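Local coordinates for protein putative protease (Parabacteroides distasonis ATCC 8503, PDB 3KD4) that is of unknown function but is probably an exported protein, possibly with protease activity, at residues S46-N51 / L114-I119; F79-P84 / K97-V102; Y228-F233 / R274-V279; I380-A385 / T432-M437; F389-L394 / V501-L506. One frame throughout, in Å; residues are numbered along the deposited sequence.

In the fold
Along the chain, contact 2 falls between the two segments of contact 1, contact 3 follows both, and contacts 4 and 5 come last with their segments alternating. Contact 2 lies within the three-stranded sheet of strands 45-50, 97-102 and 79-82 in the N-terminal DUF3857 region; contact 1, its centre about 10 Å away, joins that sheet through strand 45-50 to the eight-stranded one. Contact 3, its centre about 35 Å from that of contact 1, lies in the helical part of a middle region consistent with a transglutaminase-like domain. Contacts 4 and 5, with centres about 9 Å apart, touch through Ile-380 and Phe-504 in the C-terminal beta region. Centres of contacts 1 and 4 are about 67 Å apart, which marks an elongated chain of separate modules.

Contact 1: residues S46-N51 / L114-I119; sequences SFIVYN and LDYSII
Ile-48 of strand 45-50 meets Tyr-116 and Ile-118 of strand 111-120 in a face-to-face contact between two beta sheets, a three-stranded antiparallel one and an eight-stranded mixed one. The two strand segments run nearly the same way, 12° apart, with axes 9.3 Å from each other. No hydrogen bond crosses this gap, which is bridged mainly by side chains. The clearest evidence is a CH-pi contact: Ile-48 CD1 stands 3.8 Å from the centroid of the Tyr-116 ring, and its line to the centroid deviates by 12° from the ring normal, which places the methyl over the centre of the face. With Tyr-116 CG between the backbone N and the carbonyl carbon (chi1 70°), the ring stands off strand 111-120 beside Ile-48. The side chains of Ile-48 and Tyr-116 pass each other in opposite directions, and Ile-48 CG2 reaches Tyr-116 CE2 at 3.6 Å. The same CG2 is 3.9 Å from Ile-118 CD1, while Ile-118 CG1 sits in plane at the edge of the Tyr-116 ring. This layered arrangement, with near-aligned strands and interleaved side chains, is consistent with beta-sandwich packing; within the eight-stranded sheet, Leu-57 of strand 55-65 also touches Tyr-116. At the start of the two segments, Leu-114 CD2 presses on Ser-46 CB at 3.5 Å, tighter than usual for two carbons. Ser-46 OG is hydrogen-bonded to His-103. Val-49 points away from strand 111-120, and its side chain touches Phe-86 and Met-268 and lies near a bound glycerol, probably from the crystallisation liquor.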
# COMPACT_ATOMS: atom_id res chain seq x y z
N SER A 46 -8.68 -20.69 -5.36
CA SER A 46 -8.98 -19.83 -4.25
C SER A 46 -7.88 -19.99 -3.18
O SER A 46 -7.30 -21.08 -3.02
CB SER A 46 -10.38 -20.14 -3.72
OG SER A 46 -11.38 -19.73 -4.64
N PHE A 47 -7.61 -18.90 -2.47
CA PHE A 47 -6.54 -18.85 -1.46
C PHE A 47 -7.10 -18.39 -0.15
O PHE A 47 -7.68 -17.33 -0.10
CB PHE A 47 -5.46 -17.87 -1.92
CG PHE A 47 -4.96 -18.16 -3.29
CD1 PHE A 47 -3.92 -19.05 -3.48
CD2 PHE A 47 -5.56 -17.58 -4.39
CE1 PHE A 47 -3.47 -19.31 -4.76
CE2 PHE A 47 -5.09 -17.85 -5.67
CZ PHE A 47 -4.07 -18.72 -5.84
N ILE A 48 -6.96 -19.19 0.90
CA ILE A 48 -7.54 -18.84 2.20
C ILE A 48 -6.49 -18.90 3.30
O ILE A 48 -6.03 -19.97 3.64
CB ILE A 48 -8.70 -19.79 2.61
CG1 ILE A 48 -9.78 -19.89 1.52
CG2 ILE A 48 -9.31 -19.33 3.99
CD1 ILE A 48 -10.63 -21.21 1.57
N VAL A 49 -6.15 -17.75 3.87
CA VAL A 49 -5.09 -17.65 4.86
C VAL A 49 -5.65 -17.68 6.29
O VAL A 49 -6.65 -17.04 6.57
CB VAL A 49 -4.27 -16.36 4.61
CG1 VAL A 49 -3.20 -16.17 5.69
CG2 VAL A 49 -3.58 -16.43 3.19
N TYR A 50 -5.05 -18.45 7.19
CA TYR A 50 -5.49 -18.43 8.58
C TYR A 50 -4.40 -18.87 9.51
O TYR A 50 -3.37 -19.42 9.09
CB TYR A 50 -6.75 -19.29 8.77
CG TYR A 50 -6.53 -20.77 8.50
CD1 TYR A 50 -6.39 -21.26 7.21
CD2 TYR A 50 -6.48 -21.67 9.55
CE1 TYR A 50 -6.16 -22.64 6.97
CE2 TYR A 50 -6.28 -23.03 9.33
CZ TYR A 50 -6.10 -23.50 8.06
OH TYR A 50 -5.92 -24.87 7.90
N ASN A 51 -4.64 -18.63 10.80
CA ASN A 51 -3.67 -18.98 11.83
C ASN A 51 -4.19 -20.14 12.67
O ASN A 51 -5.04 -19.94 13.55
CB ASN A 51 -3.41 -17.76 12.71
CG ASN A 51 -2.35 -18.00 13.76
OD1 ASN A 51 -1.93 -19.11 13.96
ND2 ASN A 51 -1.94 -16.96 14.45
N LEU A 114 -17.99 -21.60 -3.85
CA LEU A 114 -17.17 -21.86 -2.67
C LEU A 114 -17.77 -21.15 -1.47
O LEU A 114 -17.97 -19.93 -1.49
CB LEU A 114 -15.73 -21.36 -2.88
CG LEU A 114 -14.72 -21.54 -1.74
CD1 LEU A 114 -14.54 -23.05 -1.39
CD2 LEU A 114 -13.35 -20.85 -2.06
N ASP A 115 -17.92 -21.88 -0.39
CA ASP A 115 -18.55 -21.41 0.84
C ASP A 115 -17.72 -21.97 1.99
O ASP A 115 -17.59 -23.20 2.10
CB ASP A 115 -19.98 -21.91 0.88
CG ASP A 115 -20.77 -21.40 2.11
OD1 ASP A 115 -20.18 -20.73 2.98
OD2 ASP A 115 -21.97 -21.73 2.21
N TYR A 116 -17.08 -21.09 2.76
CA TYR A 116 -16.25 -21.53 3.88
C TYR A 116 -16.37 -20.60 5.06
O TYR A 116 -16.77 -19.42 4.91
CB TYR A 116 -14.78 -21.65 3.48
CG TYR A 116 -14.09 -20.34 3.23
CD1 TYR A 116 -14.07 -19.77 1.96
CD2 TYR A 116 -13.45 -19.65 4.26
CE1 TYR A 116 -13.44 -18.55 1.72
CE2 TYR A 116 -12.81 -18.44 4.03
CZ TYR A 116 -12.82 -17.89 2.77
OH TYR A 116 -12.17 -16.68 2.57
N SER A 117 -15.98 -21.11 6.22
CA SER A 117 -15.84 -20.31 7.43
C SER A 117 -14.46 -20.42 8.02
O SER A 117 -13.82 -21.49 7.97
CB SER A 117 -16.82 -20.73 8.51
OG SER A 117 -18.17 -20.54 8.13
N ILE A 118 -14.04 -19.34 8.64
CA ILE A 118 -12.90 -19.31 9.53
C ILE A 118 -13.48 -19.06 10.94
O ILE A 118 -14.15 -18.05 11.17
CB ILE A 118 -11.92 -18.21 9.14
CG1 ILE A 118 -11.36 -18.52 7.73
CG2 ILE A 118 -10.81 -18.10 10.22
CD1 ILE A 118 -10.50 -17.38 7.14
N ILE A 119 -13.23 -19.99 11.85
CA ILE A 119 -13.73 -19.92 13.21
C ILE A 119 -12.56 -19.61 14.12
O ILE A 119 -11.57 -20.33 14.14
CB ILE A 119 -14.40 -21.22 13.60
CG1 ILE A 119 -15.60 -21.47 12.65
CG2 ILE A 119 -14.86 -21.18 15.10
CD1 ILE A 119 -15.79 -22.87 12.33

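Contact 2: residues F79-P84 / K97-V102; sequences FVEVLP and KEMVVV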
# COMPACT_ATOMS: atom_id res chain seq x y z
N PHE A 79 -7.35 -29.81 -2.63
CA PHE A 79 -7.12 -28.91 -1.50
C PHE A 79 -5.68 -29.05 -1.03
O PHE A 79 -5.30 -30.12 -0.54
CB PHE A 79 -8.09 -29.19 -0.33
CG PHE A 79 -9.55 -28.96 -0.65
CD1 PHE A 79 -10.30 -29.94 -1.28
CD2 PHE A 79 -10.17 -27.78 -0.31
CE1 PHE A 79 -11.68 -29.75 -1.57
CE2 PHE A 79 -11.51 -27.56 -0.60
CZ PHE A 79 -12.27 -28.56 -1.23
N VAL A 80 -4.86 -28.00 -1.20
CA VAL A 80 -3.46 -28.10 -0.82
C VAL A 80 -3.13 -27.00 0.16
O VAL A 80 -3.33 -25.84 -0.14
CB VAL A 80 -2.51 -28.01 -2.03
CG1 VAL A 80 -1.04 -28.27 -1.58
CG2 VAL A 80 -2.95 -29.00 -3.11
N GLU A 81 -2.57 -27.38 1.31
CA GLU A 81 -2.19 -26.41 2.32
C GLU A 81 -0.72 -26.09 2.23
O GLU A 81 0.09 -26.99 2.05
CB GLU A 81 -2.57 -26.94 3.71
CG GLU A 81 -3.42 -25.93 4.48
CD GLU A 81 -4.22 -26.51 5.61
OE1 GLU A 81 -3.77 -27.53 6.18
OE2 GLU A 81 -5.31 -25.92 5.91
N VAL A 82 -0.37 -24.81 2.28
CA VAL A 82 0.99 -24.32 2.09
C VAL A 82 1.24 -23.18 3.07
O VAL A 82 0.29 -22.70 3.70
CB VAL A 82 1.22 -23.81 0.63
CG1 VAL A 82 0.83 -24.91 -0.36
CG2 VAL A 82 0.45 -22.46 0.31
N LEU A 83 2.50 -22.74 3.19
CA LEU A 83 2.85 -21.54 3.95
C LEU A 83 2.55 -20.32 3.11
O LEU A 83 2.92 -20.29 1.97
CB LEU A 83 4.34 -21.53 4.32
CG LEU A 83 4.86 -20.45 5.29
CD1 LEU A 83 4.41 -20.71 6.74
CD2 LEU A 83 6.41 -20.35 5.20
N PRO A 84 1.87 -19.30 3.67
CA PRO A 84 1.69 -18.08 2.90
C PRO A 84 3.05 -17.48 2.54
O PRO A 84 3.98 -17.53 3.35
CB PRO A 84 0.96 -17.14 3.86
CG PRO A 84 0.50 -17.98 4.99
CD PRO A 84 1.33 -19.21 5.03
N LYS A 97 -1.03 -20.79 7.81
CA LYS A 97 -1.51 -21.61 6.70
C LYS A 97 -2.26 -20.85 5.65
O LYS A 97 -2.99 -19.87 5.93
CB LYS A 97 -2.42 -22.71 7.18
CG LYS A 97 -1.76 -23.68 8.12
CD LYS A 97 -0.92 -24.67 7.42
CE LYS A 97 -0.06 -25.50 8.40
NZ LYS A 97 0.80 -26.44 7.60
N GLU A 98 -2.07 -21.31 4.42
CA GLU A 98 -2.84 -20.87 3.27
C GLU A 98 -3.37 -22.11 2.58
O GLU A 98 -2.58 -22.91 2.08
CB GLU A 98 -1.97 -20.05 2.33
CG GLU A 98 -2.62 -19.68 1.00
CD GLU A 98 -1.83 -18.64 0.25
OE1 GLU A 98 -0.74 -18.26 0.70
OE2 GLU A 98 -2.28 -18.17 -0.78
N MSE A 99 -4.70 -22.24 2.56
CA MSE A 99 -5.36 -23.32 1.85
C MSE A 99 -5.54 -22.85 0.41
O MSE A 99 -6.14 -21.79 0.17
CB MSE A 99 -6.75 -23.61 2.43
CG MSE A 99 -7.57 -24.58 1.57
SE MSE A 99 -6.81 -26.29 1.57
CE MSE A 99 -7.37 -26.93 3.34
N VAL A 100 -5.04 -23.65 -0.54
CA VAL A 100 -5.24 -23.39 -1.97
C VAL A 100 -6.28 -24.40 -2.45
O VAL A 100 -6.09 -25.62 -2.34
CB VAL A 100 -3.93 -23.55 -2.75
CG1 VAL A 100 -4.16 -23.33 -4.29
CG2 VAL A 100 -2.85 -22.57 -2.17
N VAL A 101 -7.41 -23.90 -2.92
CA VAL A 101 -8.47 -24.72 -3.50
C VAL A 101 -8.30 -24.66 -5.03
O VAL A 101 -8.43 -23.58 -5.61
CB VAL A 101 -9.83 -24.18 -3.11
CG1 VAL A 101 -10.95 -25.09 -3.61
CG2 VAL A 101 -9.93 -23.99 -1.57
N VAL A 102 -8.02 -25.79 -5.66
CA VAL A 102 -7.88 -25.82 -7.13
C VAL A 102 -9.24 -26.17 -7.70
O VAL A 102 -9.78 -27.25 -7.45
CB VAL A 102 -6.82 -26.85 -7.59
CG1 VAL A 102 -6.82 -26.97 -9.16
CG2 VAL A 102 -5.42 -26.46 -7.06
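Phe-79 to Val-82 pairs with Glu-98 to Val-101 as neighbouring antiparallel strands, their segment axes 4.6 Å apart and at 155°. Val-80 with Val-100 and Val-82 with Glu-98 form the hydrogen-bonded pairs, each joined by two backbone bonds; Val-80 N to Val-100 O is the straightest, at 173°. On the face that carries Phe-79, Met-99 (selenomethionine) makes a Met-aromatic contact: its SE lies 5.4 Å from the Phe-79 ring centroid, beside the ring edge. The chain of Met-99 bends at chi2 (67°), and SE also touches Phe-79 CB at 3.7 Å. Val-101 lies alongside Phe-79, pointing the same way, with Val-101 CG1 3.9 Å from Phe-79 CE2. Farther along, Glu-81 and Lys-97 cross at about a right angle, Glu-81 CG 4.1 Å from Lys-97 CD. On the other face, Val-82 CG2 meets Val-100 CG2 at 4.1 Å. Glu-98 OE1 comes within 3.3 Å of Pro-84 CA. Glu-81 OE2 is modelled very close to Tyr-50 OH, its probable partner, at a length too short to be trusted. Glu-81 OE1 and Lys-97 NZ remain 4.9 Å apart, not a salt bridge, but the lysine's charge nearby may favour the ionised form of Glu-81.

Contact 3: residues Y228-F233 / R274-V279; sequences YESKTF and RDIDTV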
# COMPACT_ATOMS: atom_id res chain seq x y z
N TYR A 228 13.73 -4.70 28.27
CA TYR A 228 14.88 -4.29 29.09
C TYR A 228 16.17 -4.20 28.28
O TYR A 228 16.85 -3.19 28.32
CB TYR A 228 15.09 -5.24 30.28
CG TYR A 228 16.37 -4.88 31.02
CD1 TYR A 228 16.41 -3.80 31.92
CD2 TYR A 228 17.56 -5.56 30.77
CE1 TYR A 228 17.58 -3.45 32.57
CE2 TYR A 228 18.75 -5.20 31.40
CZ TYR A 228 18.75 -4.14 32.31
OH TYR A 228 19.92 -3.78 32.97
N GLU A 229 16.49 -5.25 27.55
CA GLU A 229 17.68 -5.26 26.73
C GLU A 229 17.67 -4.17 25.65
O GLU A 229 18.68 -3.51 25.41
CB GLU A 229 17.91 -6.63 26.10
CG GLU A 229 19.01 -6.60 24.97
CD GLU A 229 19.43 -8.01 24.45
OE1 GLU A 229 19.13 -9.00 25.16
OE2 GLU A 229 20.04 -8.10 23.34
N SER A 230 16.52 -4.00 25.00
CA SER A 230 16.38 -3.04 23.93
C SER A 230 16.64 -1.63 24.46
O SER A 230 17.34 -0.83 23.84
CB SER A 230 15.01 -3.18 23.28
OG SER A 230 14.84 -4.48 22.67
N LYS A 231 16.08 -1.32 25.63
CA LYS A 231 16.31 -0.03 26.25
C LYS A 231 17.77 0.16 26.66
O LYS A 231 18.35 1.20 26.44
CB LYS A 231 15.42 0.15 27.47
CG LYS A 231 13.92 0.26 27.14
CD LYS A 231 13.08 0.04 28.39
CE LYS A 231 11.59 0.18 28.09
NZ LYS A 231 10.75 -0.15 29.28
N THR A 232 18.36 -0.86 27.27
CA THR A 232 19.74 -0.76 27.76
C THR A 232 20.65 -0.62 26.58
O THR A 232 21.50 0.26 26.57
CB THR A 232 20.13 -1.96 28.64
OG1 THR A 232 19.24 -2.02 29.76
CG2 THR A 232 21.59 -1.83 29.15
N PHE A 233 20.43 -1.44 25.55
CA PHE A 233 21.22 -1.37 24.31
C PHE A 233 21.15 0.00 23.65
O PHE A 233 22.17 0.51 23.16
CB PHE A 233 20.75 -2.45 23.34
CG PHE A 233 21.65 -2.72 22.16
CD1 PHE A 233 23.02 -2.43 22.16
CD2 PHE A 233 21.12 -3.33 21.05
CE1 PHE A 233 23.80 -2.73 21.05
CE2 PHE A 233 21.91 -3.63 19.93
CZ PHE A 233 23.26 -3.34 19.94
N ARG A 274 5.77 -10.05 19.10
CA ARG A 274 6.60 -10.86 19.96
C ARG A 274 7.18 -9.96 21.02
O ARG A 274 7.21 -8.73 20.90
CB ARG A 274 7.73 -11.54 19.22
CG ARG A 274 7.26 -12.66 18.29
CD ARG A 274 8.42 -13.14 17.44
NE ARG A 274 8.76 -12.14 16.43
CZ ARG A 274 9.95 -11.99 15.86
NH1 ARG A 274 10.97 -12.81 16.13
NH2 ARG A 274 10.11 -11.02 14.99
N ASP A 275 7.64 -10.58 22.09
CA ASP A 275 8.39 -9.88 23.08
C ASP A 275 9.49 -9.04 22.40
O ASP A 275 10.24 -9.56 21.59
CB ASP A 275 9.02 -10.92 23.98
CG ASP A 275 9.91 -10.32 24.96
OD1 ASP A 275 9.37 -9.87 25.98
OD2 ASP A 275 11.12 -10.29 24.70
N ILE A 276 9.58 -7.75 22.73
CA ILE A 276 10.40 -6.84 21.94
C ILE A 276 11.91 -7.17 21.95
O ILE A 276 12.60 -7.00 20.94
CB ILE A 276 10.11 -5.38 22.30
CG1 ILE A 276 8.75 -5.00 21.73
CG2 ILE A 276 11.03 -4.41 21.59
CD1 ILE A 276 8.76 -4.86 20.18
N ASP A 277 12.42 -7.66 23.08
CA ASP A 277 13.81 -8.14 23.14
C ASP A 277 14.05 -9.35 22.23
O ASP A 277 15.13 -9.53 21.70
CB ASP A 277 14.23 -8.48 24.58
CG ASP A 277 14.45 -7.24 25.43
OD1 ASP A 277 14.40 -6.08 24.94
OD2 ASP A 277 14.67 -7.44 26.65
N THR A 278 13.04 -10.19 22.05
CA THR A 278 13.12 -11.33 21.16
C THR A 278 13.16 -10.87 19.70
O THR A 278 13.88 -11.44 18.89
CB THR A 278 11.90 -12.22 21.35
OG1 THR A 278 11.90 -12.68 22.70
CG2 THR A 278 11.90 -13.42 20.43
N VAL A 279 12.36 -9.85 19.37
CA VAL A 279 12.40 -9.24 18.04
C VAL A 279 13.81 -8.81 17.76
O VAL A 279 14.41 -9.23 16.77
CB VAL A 279 11.44 -8.01 17.90
CG1 VAL A 279 11.63 -7.35 16.54
CG2 VAL A 279 10.01 -8.43 18.09
O HOH W 1 12.59 -7.65 28.74
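Asp-277 holds the first turn of helix 228-238 through both oxygens of its carboxylate, which reaches over from helix 276-282. The tight part centres on OD1. Ser-230 OG donates to Asp-277 OD1 at 2.8 Å on the anti side, close to the carboxylate plane. Ser-230 N reaches the same OD1 at 3.0 Å from above that plane, 42° out of it, so one oxygen is gripped by two donors of a single residue. Beneath this part, Ser-230 and Ile-276 both touch Leu-293 of helix 287-300. OD2 leads to the looser side. Glu-229 N donates to Asp-277 OD2 at 3.0 Å on the syn side but tilted well out of the carboxylate plane, and a water bridges OD2 to Tyr-228 N, lying 3.0 Å from Asp-277 OD2. Glu-229 CB brushes Asp-277 OD2, but the Glu-229 carboxylate goes to a salt bridge with Arg-281. Asp-275 is the N-cap of helix 276-282: Thr-278 N and Thr-278 OG1 reach its OD2 from opposite faces of the carboxylate plane, the N at 3.3 Å. Asp-277 thus presents a negative charge to the amino end of a neighbouring helix, where two backbone N-H groups and a hydroxyl point at it; this setting would be expected to favour the ionised carboxylate, though the Glu-229 carboxylate nearby, itself paired with Arg-281, may work against this.

Contact 4: residues I380-A385 / T432-M437; sequences ISADQA and TPAEGM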
# COMPACT_ATOMS: atom_id res chain seq x y z
N ILE A 380 31.59 13.91 -26.13
CA ILE A 380 31.24 13.43 -27.46
C ILE A 380 32.46 13.51 -28.34
O ILE A 380 33.06 14.58 -28.49
CB ILE A 380 30.14 14.25 -28.15
CG1 ILE A 380 29.03 14.61 -27.18
CG2 ILE A 380 29.58 13.47 -29.34
CD1 ILE A 380 28.13 15.64 -27.72
N SER A 381 32.80 12.37 -28.95
CA SER A 381 33.96 12.27 -29.86
C SER A 381 33.61 12.65 -31.29
O SER A 381 32.46 12.49 -31.73
CB SER A 381 34.45 10.83 -29.88
OG SER A 381 33.58 10.02 -30.65
N ALA A 382 34.63 13.11 -32.03
CA ALA A 382 34.54 13.27 -33.49
C ALA A 382 34.41 11.88 -34.13
O ALA A 382 34.07 11.77 -35.31
CB ALA A 382 35.76 14.02 -34.03
N ASP A 383 34.70 10.83 -33.35
CA ASP A 383 34.41 9.45 -33.76
C ASP A 383 32.93 9.36 -34.11
O ASP A 383 32.56 9.11 -35.26
CB ASP A 383 34.74 8.46 -32.64
N GLN A 384 32.09 9.65 -33.12
CA GLN A 384 30.63 9.53 -33.26
C GLN A 384 29.97 10.40 -34.34
O GLN A 384 28.76 10.25 -34.57
CB GLN A 384 29.96 9.84 -31.92
CG GLN A 384 30.37 8.94 -30.78
CD GLN A 384 30.17 9.62 -29.41
OE1 GLN A 384 30.62 10.75 -29.20
NE2 GLN A 384 29.53 8.92 -28.48
N ALA A 385 30.71 11.30 -35.00
CA ALA A 385 30.12 12.20 -36.02
C ALA A 385 30.77 12.17 -37.41
O ALA A 385 30.58 13.11 -38.19
CB ALA A 385 30.13 13.65 -35.51
N THR A 432 30.95 17.99 -23.14
CA THR A 432 32.17 18.40 -23.84
C THR A 432 32.24 17.73 -25.22
O THR A 432 32.63 16.57 -25.34
CB THR A 432 33.43 18.12 -23.02
OG1 THR A 432 33.32 18.78 -21.75
CG2 THR A 432 34.68 18.66 -23.77
N PRO A 433 31.83 18.45 -26.27
CA PRO A 433 31.97 17.89 -27.62
C PRO A 433 33.42 17.90 -28.13
O PRO A 433 34.21 18.76 -27.72
CB PRO A 433 31.10 18.81 -28.47
CG PRO A 433 31.10 20.13 -27.72
CD PRO A 433 31.30 19.82 -26.26
N ALA A 434 33.73 16.99 -29.06
CA ALA A 434 35.03 16.97 -29.77
C ALA A 434 35.29 18.29 -30.50
O ALA A 434 34.35 19.00 -30.87
CB ALA A 434 35.07 15.83 -30.75
N GLU A 435 36.57 18.58 -30.72
CA GLU A 435 37.00 19.83 -31.38
C GLU A 435 36.34 19.95 -32.74
O GLU A 435 36.27 18.97 -33.50
CB GLU A 435 38.53 19.90 -31.51
N GLY A 436 35.80 21.14 -33.04
CA GLY A 436 35.17 21.37 -34.34
C GLY A 436 33.76 20.81 -34.55
O GLY A 436 33.20 20.93 -35.64
N MSE A 437 33.18 20.17 -33.54
CA MSE A 437 31.78 19.76 -33.67
C MSE A 437 30.91 21.00 -33.52
O MSE A 437 31.21 21.90 -32.73
CB MSE A 437 31.41 18.70 -32.64
CG MSE A 437 32.01 17.34 -32.90
SE MSE A 437 31.18 16.12 -31.68
CE MSE A 437 31.27 14.46 -32.68
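Ile-380 and Pro-433 form a parallel beta bridge at the ends of strands 370-380 and 423-433, just before the type II beta turn from Ala-434 to Met-437. Ile-380 N donates to Thr-432 O at 3.0 Å with an N-H...O angle of 164°; the nitrogen stands above the carbonyl plane. Ile-380 O accepts a weak bond from Ala-434 N, bent to 122°, and Pro-433 CA adds a CA-H...O contact to it at 3.6 Å. The turn is closed by Met-437 N to Ala-434 O at 3.1 Å, with Gly-436 at positive phi. From there Met-437, a selenomethionine, stretches its extended chain (chi2 -171°) back across the Ile-380 side chain, its SE 3.9 Å from Ile-380 CG2. The terminal CE is modelled too close to its neighbours, so its position is doubtful. Beside it, the methyls of Ala-382 and Ala-434 meet, CB to CB at 3.8 Å. Within 380-385, Ser-381 N donates to Gln-384 OE1 at 2.7 Å, which ties the Gln-384 carboxamide back to the loop's own backbone. The contact sits against the small sheet of strands 389-393 and 501-505: Ile-380 packs on Cys-392 and Phe-504, Pro-433 on Phe-504, and both Ala-385 and Met-437 on Ala-390.

Contact 5: residues F389-L394 / V501-L506; sequences FAICVL and VLLFSL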
# COMPACT_ATOMS: atom_id res chain seq x y z
N PHE A 389 26.81 13.70 -38.76
CA PHE A 389 26.17 14.14 -37.53
C PHE A 389 26.50 13.26 -36.35
O PHE A 389 26.81 12.08 -36.52
CB PHE A 389 24.65 14.13 -37.69
CG PHE A 389 24.12 15.23 -38.55
CD1 PHE A 389 23.71 16.42 -37.99
CD2 PHE A 389 24.04 15.07 -39.92
CE1 PHE A 389 23.20 17.43 -38.77
CE2 PHE A 389 23.52 16.09 -40.71
CZ PHE A 389 23.10 17.26 -40.13
N ALA A 390 26.41 13.84 -35.16
CA ALA A 390 26.52 13.08 -33.92
C ALA A 390 25.25 13.37 -33.15
O ALA A 390 24.92 14.54 -32.94
CB ALA A 390 27.74 13.52 -33.14
N ILE A 391 24.51 12.31 -32.80
CA ILE A 391 23.29 12.41 -31.99
C ILE A 391 23.64 12.08 -30.56
O ILE A 391 23.87 10.93 -30.21
CB ILE A 391 22.20 11.41 -32.42
CG1 ILE A 391 21.77 11.66 -33.86
CG2 ILE A 391 20.96 11.54 -31.53
CD1 ILE A 391 21.21 10.41 -34.54
N CYS A 392 23.71 13.11 -29.72
CA CYS A 392 24.10 12.97 -28.32
C CYS A 392 22.84 12.84 -27.44
O CYS A 392 22.12 13.80 -27.27
CB CYS A 392 24.88 14.21 -27.91
SG CYS A 392 25.41 14.22 -26.20
N VAL A 393 22.58 11.64 -26.92
CA VAL A 393 21.46 11.44 -26.01
C VAL A 393 21.97 11.68 -24.59
O VAL A 393 22.82 10.95 -24.12
CB VAL A 393 20.84 10.04 -26.18
CG1 VAL A 393 19.59 9.88 -25.28
CG2 VAL A 393 20.45 9.82 -27.64
N LEU A 394 21.50 12.74 -23.94
CA LEU A 394 21.90 13.00 -22.56
C LEU A 394 21.26 11.90 -21.70
O LEU A 394 20.06 11.63 -21.82
CB LEU A 394 21.43 14.39 -22.12
CG LEU A 394 21.96 15.57 -22.92
CD1 LEU A 394 21.16 16.86 -22.61
CD2 LEU A 394 23.47 15.73 -22.68
N VAL A 501 18.03 15.00 -26.51
CA VAL A 501 18.96 14.90 -27.62
C VAL A 501 19.59 16.25 -27.93
O VAL A 501 18.89 17.26 -28.04
CB VAL A 501 18.27 14.36 -28.88
CG1 VAL A 501 19.19 14.51 -30.09
CG2 VAL A 501 17.85 12.91 -28.65
N LEU A 502 20.91 16.24 -28.09
CA LEU A 502 21.66 17.33 -28.72
C LEU A 502 22.22 16.78 -30.04
O LEU A 502 22.74 15.66 -30.11
CB LEU A 502 22.82 17.82 -27.86
CG LEU A 502 22.51 18.43 -26.49
CD1 LEU A 502 23.86 18.78 -25.79
CD2 LEU A 502 21.60 19.63 -26.62
N LEU A 503 22.06 17.56 -31.10
CA LEU A 503 22.54 17.19 -32.42
C LEU A 503 23.72 18.07 -32.76
O LEU A 503 23.68 19.28 -32.55
CB LEU A 503 21.43 17.39 -33.46
CG LEU A 503 21.71 17.04 -34.91
CD1 LEU A 503 21.91 15.52 -35.13
CD2 LEU A 503 20.56 17.63 -35.78
N PHE A 504 24.78 17.44 -33.26
CA PHE A 504 25.98 18.15 -33.72
C PHE A 504 26.29 17.75 -35.14
O PHE A 504 26.09 16.59 -35.53
CB PHE A 504 27.19 17.78 -32.87
CG PHE A 504 27.08 18.19 -31.43
CD1 PHE A 504 26.45 17.38 -30.51
CD2 PHE A 504 27.65 19.38 -31.00
CE1 PHE A 504 26.38 17.73 -29.20
CE2 PHE A 504 27.58 19.75 -29.69
CZ PHE A 504 26.94 18.93 -28.78
N SER A 505 26.78 18.70 -35.92
CA SER A 505 27.34 18.40 -37.23
C SER A 505 28.86 18.51 -37.10
O SER A 505 29.38 19.22 -36.22
CB SER A 505 26.79 19.31 -38.33
OG SER A 505 27.11 20.67 -38.08
N LEU A 506 29.55 17.77 -37.96
CA LEU A 506 30.98 17.61 -37.86
C LEU A 506 31.62 18.60 -38.80
O LEU A 506 31.41 19.82 -38.67
CB LEU A 506 31.39 16.18 -38.23
OXT LEU A 506 32.35 18.19 -39.71
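Phe-389 and Leu-503 meet diagonally across an antiparallel strand pair, their side chains set at a slant to each other. Leu-503 CG is anti to its backbone N (chi1 -179°), and its CD1 touches Phe-389 CD1 at 3.5 Å. Both branches of Leu-503 meet that ring, CD2 lying 4.0 Å from Phe-389 CE1, where Ser-505 CB also approaches. Along the same face, Ile-391 divides its branches between two partners: CG2 packs on Val-501 CG1 at 3.7 Å, while CG1 faces Leu-503 CD1 at 4.1 Å. Val-393 and Val-501 then meet through their CG2 methyls. The opposite face carries Ala-390, Cys-392, Leu-502 and Phe-504. Here the Phe-504 ring turns its edge to Cys-392, whose CB lies near the ring plane, 4.0 Å from Phe-504 CE1. Ala-390 O is also at that ring's edge. The backbone underneath fixes this register: Ala-390 pairs with Phe-504 and Cys-392 with Leu-502, each by two hydrogen bonds, among them Ala-390 N to Phe-504 O at 2.8 Å. The strand segments run at 163° to each other with axes 4.6 Å apart. Strand 501-505 is the middle of a three-stranded antiparallel sheet, with 389-393 on one side and 438-439 on the other. The face carrying Leu-502 and Phe-504 packs on the larger mixed sheet: Leu-502 touches Val-431 of strand 423-433 and Val-468 of strand 465-474, Phe-504 touches Ile-466, and Leu-394 adds Tyr-429, so the two sheets stack as layers.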